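Tryptophan--tRNA ligase (PDB 2YY5) probably catalyses the ATP-dependent attachment of tryptophan to its cognate tRNA, as a homodimeric class I aminoacyl-tRNA synthetase. Local coordinates at residues F197-K202 with T244-T249. The protein carries 1 engineered substitution. Residues are numbered along the deposited sequence; the frame is centred on the assembly and turned at random.
Sequences FDPTKK and TQPGVT. With WSA (5'-O-[(L-tryptophylamino)sulfonyl]adenosine), chain J; SO4 (sulfate ion), chain H.
The Pro199 ring sets its CB-CG edge on one face of the Pro246-Gly247 peptide, over Gly247 N. Pro199 CB is 3.4 Å from Gly247 N. Pro246 CB lies off the plane of the Pro199 ring, to one side, 3.8 Å from Pro199 CB. Pro199 O is also beside Pro246 CB. The contact is small: van der Waals packing of two proline rings and backbone. Pro199 sits in a type I turn from Asp198 to Lys201, closed by Lys201 N to Asp198 O (3.1 Å). Asp198 OD1 accepts from Thr200 N, an Asx turn, met from above the carboxylate plane. In 244-249, Gln245 is the N-cap residue. Gln245 O accepts from Thr249 N and, at 2.6 Å, from Thr249 OG1. The turn leads into Lys202, first residue of the predicted KMSKS motif, the mobile ATP-binding loop of class I synthetases. The Lys202 chain bends at chi3 (-97°) and chi4, which carries CE to the N7 edge of the adenine, out of the ring plane, 3.3 Å from WSA N7. NZ makes a weak bond to the sulfate. Pro199 touches Thr231 too. The contact thus sets the loop between strand 183-185 and helix 220-228, just before KMSKS, against the first turn of helix 246-259, whose Val248 packs on helix 284-308.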
ATOM      1  N   PHE B 197      -0.792  36.963  -1.077  1.00 29.36           N
ATOM      2  CA  PHE B 197      -1.869  37.623  -1.818  1.00 28.14           C
ATOM      3  C   PHE B 197      -3.213  37.516  -1.084  1.00 28.59           C
ATOM      4  O   PHE B 197      -4.003  38.466  -1.055  1.00 24.74           O
ATOM      5  CB  PHE B 197      -2.002  37.022  -3.213  1.00 27.03           C
ATOM      6  CG  PHE B 197      -3.265  37.421  -3.918  1.00 32.54           C
ATOM      7  CD1 PHE B 197      -3.471  38.737  -4.320  1.00 28.40           C
ATOM      8  CD2 PHE B 197      -4.269  36.485  -4.145  1.00 31.65           C
ATOM      9  CE1 PHE B 197      -4.656  39.110  -4.937  1.00 27.92           C
ATOM     10  CE2 PHE B 197      -5.459  36.849  -4.760  1.00 25.52           C
ATOM     11  CZ  PHE B 197      -5.654  38.163  -5.156  1.00 31.81           C
ATOM     12  N   ASP B 198      -3.475  36.344  -0.521  1.00 22.82           N
ATOM     13  CA  ASP B 198      -4.695  36.114   0.243  1.00 24.93           C
ATOM     14  C   ASP B 198      -4.254  35.558   1.593  1.00 24.39           C
ATOM     15  O   ASP B 198      -4.180  34.347   1.787  1.00 25.97           O
ATOM     16  CB  ASP B 198      -5.599  35.106  -0.458  1.00 25.17           C
ATOM     17  CG  ASP B 198      -6.881  34.845   0.320  1.00 25.20           C
ATOM     18  OD1 ASP B 198      -7.016  35.373   1.447  1.00 20.62           O
ATOM     19  OD2 ASP B 198      -7.747  34.111  -0.193  1.00 24.41           O
ATOM     20  N   PRO B 199      -3.957  36.443   2.547  1.00 23.07           N
ATOM     21  CA  PRO B 199      -3.513  36.026   3.876  1.00 22.39           C
ATOM     22  C   PRO B 199      -4.499  35.222   4.737  1.00 26.24           C
ATOM     23  O   PRO B 199      -4.186  34.886   5.884  1.00 24.99           O
ATOM     24  CB  PRO B 199      -3.087  37.346   4.517  1.00 19.83           C
ATOM     25  CG  PRO B 199      -4.000  38.325   3.889  1.00 18.97           C
ATOM     26  CD  PRO B 199      -4.015  37.911   2.447  1.00 13.16           C
ATOM     27  N   THR B 200      -5.672  34.903   4.191  1.00 24.38           N
ATOM     28  CA  THR B 200      -6.663  34.118   4.930  1.00 31.26           C
ATOM     29  C   THR B 200      -6.465  32.632   4.626  1.00 35.64           C
ATOM     30  O   THR B 200      -7.198  31.770   5.127  1.00 37.40           O
ATOM     31  CB  THR B 200      -8.107  34.502   4.537  1.00 32.82           C
ATOM     32  OG1 THR B 200      -8.346  34.146   3.170  1.00 38.11           O
ATOM     33  CG2 THR B 200      -8.322  36.000   4.709  1.00 40.76           C
ATOM     34  N   LYS B 201      -5.457  32.354   3.803  1.00 33.72           N
ATOM     35  CA  LYS B 201      -5.120  31.004   3.370  1.00 31.06           C
ATOM     36  C   LYS B 201      -3.627  30.798   3.662  1.00 28.81           C
ATOM     37  O   LYS B 201      -2.880  31.773   3.736  1.00 25.13           O
ATOM     38  CB  LYS B 201      -5.396  30.898   1.866  1.00 34.34           C
ATOM     39  CG  LYS B 201      -5.377  29.496   1.278  1.00 42.23           C
ATOM     40  CD  LYS B 201      -4.945  29.507  -0.201  1.00 44.05           C
ATOM     41  CE  LYS B 201      -5.794  30.437  -1.074  1.00 36.66           C
ATOM     42  NZ  LYS B 201      -5.287  30.482  -2.487  1.00 36.05           N
ATOM     43  N   LYS B 202      -3.188  29.550   3.839  1.00 24.97           N
ATOM     44  CA  LYS B 202      -1.770  29.288   4.114  1.00 22.31           C
ATOM     45  C   LYS B 202      -0.978  29.253   2.813  1.00 21.72           C
ATOM     46  O   LYS B 202      -1.547  29.058   1.738  1.00 16.21           O
ATOM     47  CB  LYS B 202      -1.582  27.946   4.841  1.00 18.94           C
ATOM     48  CG  LYS B 202      -1.886  26.728   3.981  1.00 24.60           C
ATOM     49  CD  LYS B 202      -1.678  25.414   4.728  1.00 24.96           C
ATOM     50  CE  LYS B 202      -0.320  24.795   4.439  1.00 26.35           C
ATOM     51  NZ  LYS B 202      -0.148  24.436   2.999  1.00 33.71           N
ATOM     52  N   THR B 244      -7.476  40.141  13.053  1.00 43.68           N
ATOM     53  CA  THR B 244      -7.947  41.322  12.332  1.00 42.09           C
ATOM     54  C   THR B 244      -7.090  41.829  11.174  1.00 42.06           C
ATOM     55  O   THR B 244      -7.607  42.472  10.259  1.00 41.70           O
ATOM     56  CB  THR B 244      -8.178  42.486  13.301  1.00 48.25           C
ATOM     57  OG1 THR B 244      -6.981  42.738  14.048  1.00 52.61           O
ATOM     58  CG2 THR B 244      -9.305  42.151  14.254  1.00 52.20           C
ATOM     59  N   GLN B 245      -5.788  41.562  11.214  1.00 39.09           N
ATOM     60  CA  GLN B 245      -4.892  41.990  10.140  1.00 32.96           C
ATOM     61  C   GLN B 245      -4.001  40.831   9.693  1.00 35.21           C
ATOM     62  O   GLN B 245      -2.783  40.854   9.893  1.00 35.69           O
ATOM     63  CB  GLN B 245      -4.038  43.154  10.614  1.00 23.71           C
ATOM     64  CG  GLN B 245      -4.863  44.293  11.135  1.00 32.31           C
ATOM     65  CD  GLN B 245      -4.015  45.438  11.617  1.00 32.68           C
ATOM     66  OE1 GLN B 245      -3.403  46.149  10.821  1.00 31.64           O
ATOM     67  NE2 GLN B 245      -3.962  45.620  12.929  1.00 33.98           N
ATOM     68  N   PRO B 246      -4.604  39.803   9.068  1.00 35.26           N
ATOM     69  CA  PRO B 246      -3.860  38.633   8.597  1.00 30.33           C
ATOM     70  C   PRO B 246      -2.634  38.973   7.762  1.00 24.97           C
ATOM     71  O   PRO B 246      -1.549  38.450   8.010  1.00 28.22           O
ATOM     72  CB  PRO B 246      -4.916  37.846   7.823  1.00 26.12           C
ATOM     73  CG  PRO B 246      -5.849  38.906   7.350  1.00 29.12           C
ATOM     74  CD  PRO B 246      -5.988  39.764   8.568  1.00 30.32           C
ATOM     75  N   GLY B 247      -2.807  39.851   6.778  1.00 28.16           N
ATOM     76  CA  GLY B 247      -1.698  40.246   5.922  1.00 26.61           C
ATOM     77  C   GLY B 247      -0.511  40.811   6.683  1.00 26.24           C
ATOM     78  O   GLY B 247       0.567  40.221   6.689  1.00 31.90           O
ATOM     79  N   VAL B 248      -0.701  41.955   7.332  1.00 27.77           N
ATOM     80  CA  VAL B 248       0.377  42.583   8.089  1.00 27.98           C
ATOM     81  C   VAL B 248       0.957  41.675   9.169  1.00 27.10           C
ATOM     82  O   VAL B 248       2.173  41.602   9.336  1.00 26.70           O
ATOM     83  CB  VAL B 248      -0.099  43.901   8.732  1.00 28.76           C
ATOM     84  CG1 VAL B 248       0.886  44.363   9.799  1.00 28.86           C
ATOM     85  CG2 VAL B 248      -0.236  44.959   7.656  1.00 23.04           C
ATOM     86  N   THR B 249       0.098  40.979   9.903  1.00 26.20           N
ATOM     87  CA  THR B 249       0.581  40.092  10.953  1.00 30.04           C
ATOM     88  C   THR B 249       1.492  39.006  10.373  1.00 30.93           C
ATOM     89  O   THR B 249       2.546  38.712  10.933  1.00 29.78           O
ATOM     90  CB  THR B 249      -0.593  39.423  11.704  1.00 32.50           C
ATOM     91  OG1 THR B 249      -1.502  40.434  12.155  1.00 31.57           O
ATOM     92  CG2 THR B 249      -0.079  38.624  12.916  1.00 23.75           C
TER
HETATM   93  CD2 WSA J1351       5.363  13.428   6.629  1.00  8.48           C
HETATM   94  CE3 WSA J1351       5.722  14.436   7.517  1.00 13.39           C
HETATM   95  CZ3 WSA J1351       6.040  14.112   8.830  1.00  7.01           C
HETATM   96  CH2 WSA J1351       5.996  12.785   9.251  1.00  7.52           C
HETATM   97  CZ2 WSA J1351       5.635  11.780   8.361  1.00  8.15           C
HETATM   98  CE2 WSA J1351       5.318  12.105   7.047  1.00 10.33           C
HETATM   99  N11 WSA J1351       4.968  11.367   5.997  1.00  8.53           N
HETATM  100  CD1 WSA J1351       4.793  12.154   4.940  1.00  9.92           C
HETATM  101  CG  WSA J1351       5.025  13.421   5.281  1.00  7.70           C
HETATM  102  CB  WSA J1351       4.950  14.630   4.351  1.00 12.19           C
HETATM  103  CA  WSA J1351       3.875  15.621   4.804  1.00 17.01           C
HETATM  104  NH3 WSA J1351       2.562  14.966   4.863  1.00  5.23           N
HETATM  105  C   WSA J1351       3.825  16.783   3.807  1.00 18.47           C
HETATM  106  O   WSA J1351       3.269  16.643   2.723  1.00 36.46           O
HETATM  107  NS  WSA J1351       4.406  17.920   4.172  1.00 26.68           N
HETATM  108  S   WSA J1351       4.741  18.830   2.860  1.00 28.05           S
HETATM  109  O1S WSA J1351       5.668  18.088   1.943  1.00 10.99           O
HETATM  110  O2S WSA J1351       3.478  19.141   2.112  1.00 20.32           O
HETATM  111  O5' WSA J1351       5.360  20.023   3.352  1.00 17.98           O
HETATM  112  C5' WSA J1351       6.493  19.895   4.218  1.00  8.26           C
HETATM  113  C4' WSA J1351       6.323  20.563   5.586  1.00 17.17           C
HETATM  114  O4' WSA J1351       6.010  21.956   5.412  1.00 10.38           O
HETATM  115  C3' WSA J1351       5.198  19.965   6.434  1.00 19.43           C
HETATM  116  O3' WSA J1351       5.600  19.923   7.807  1.00 19.60           O
HETATM  117  C2' WSA J1351       4.087  20.998   6.254  1.00 23.26           C
HETATM  118  O2' WSA J1351       3.210  20.964   7.385  1.00 20.23           O
HETATM  119  C1' WSA J1351       4.937  22.265   6.315  1.00 10.25           C
HETATM  120  N9  WSA J1351       4.166  23.420   5.795  1.00 16.91           N
HETATM  121  C8  WSA J1351       3.545  23.454   4.619  1.00 12.79           C
HETATM  122  N7  WSA J1351       3.000  24.654   4.434  1.00 17.08           N
HETATM  123  C5  WSA J1351       3.277  25.393   5.507  1.00 11.42           C
HETATM  124  C4  WSA J1351       4.012  24.601   6.378  1.00 13.77           C
HETATM  125  N3  WSA J1351       4.417  25.121   7.549  1.00 14.55           N
HETATM  126  C2  WSA J1351       4.124  26.370   7.870  1.00 11.78           C
HETATM  127  N1  WSA J1351       3.429  27.148   7.060  1.00 19.08           N
HETATM  128  C6  WSA J1351       2.991  26.696   5.875  1.00 19.36           C
HETATM  129  N6  WSA J1351       2.304  27.489   5.054  1.00 22.81           N
HETATM  130  S   SO4 H1360       2.532  22.358   0.760  1.00 23.91           S
HETATM  131  O1  SO4 H1360       1.801  21.937   1.962  1.00 20.58           O
HETATM  132  O2  SO4 H1360       2.215  21.438  -0.357  1.00 23.25           O
HETATM  133  O3  SO4 H1360       2.141  23.740   0.417  1.00 21.96           O
HETATM  134  O4  SO4 H1360       3.975  22.300   1.019  1.00 12.84           O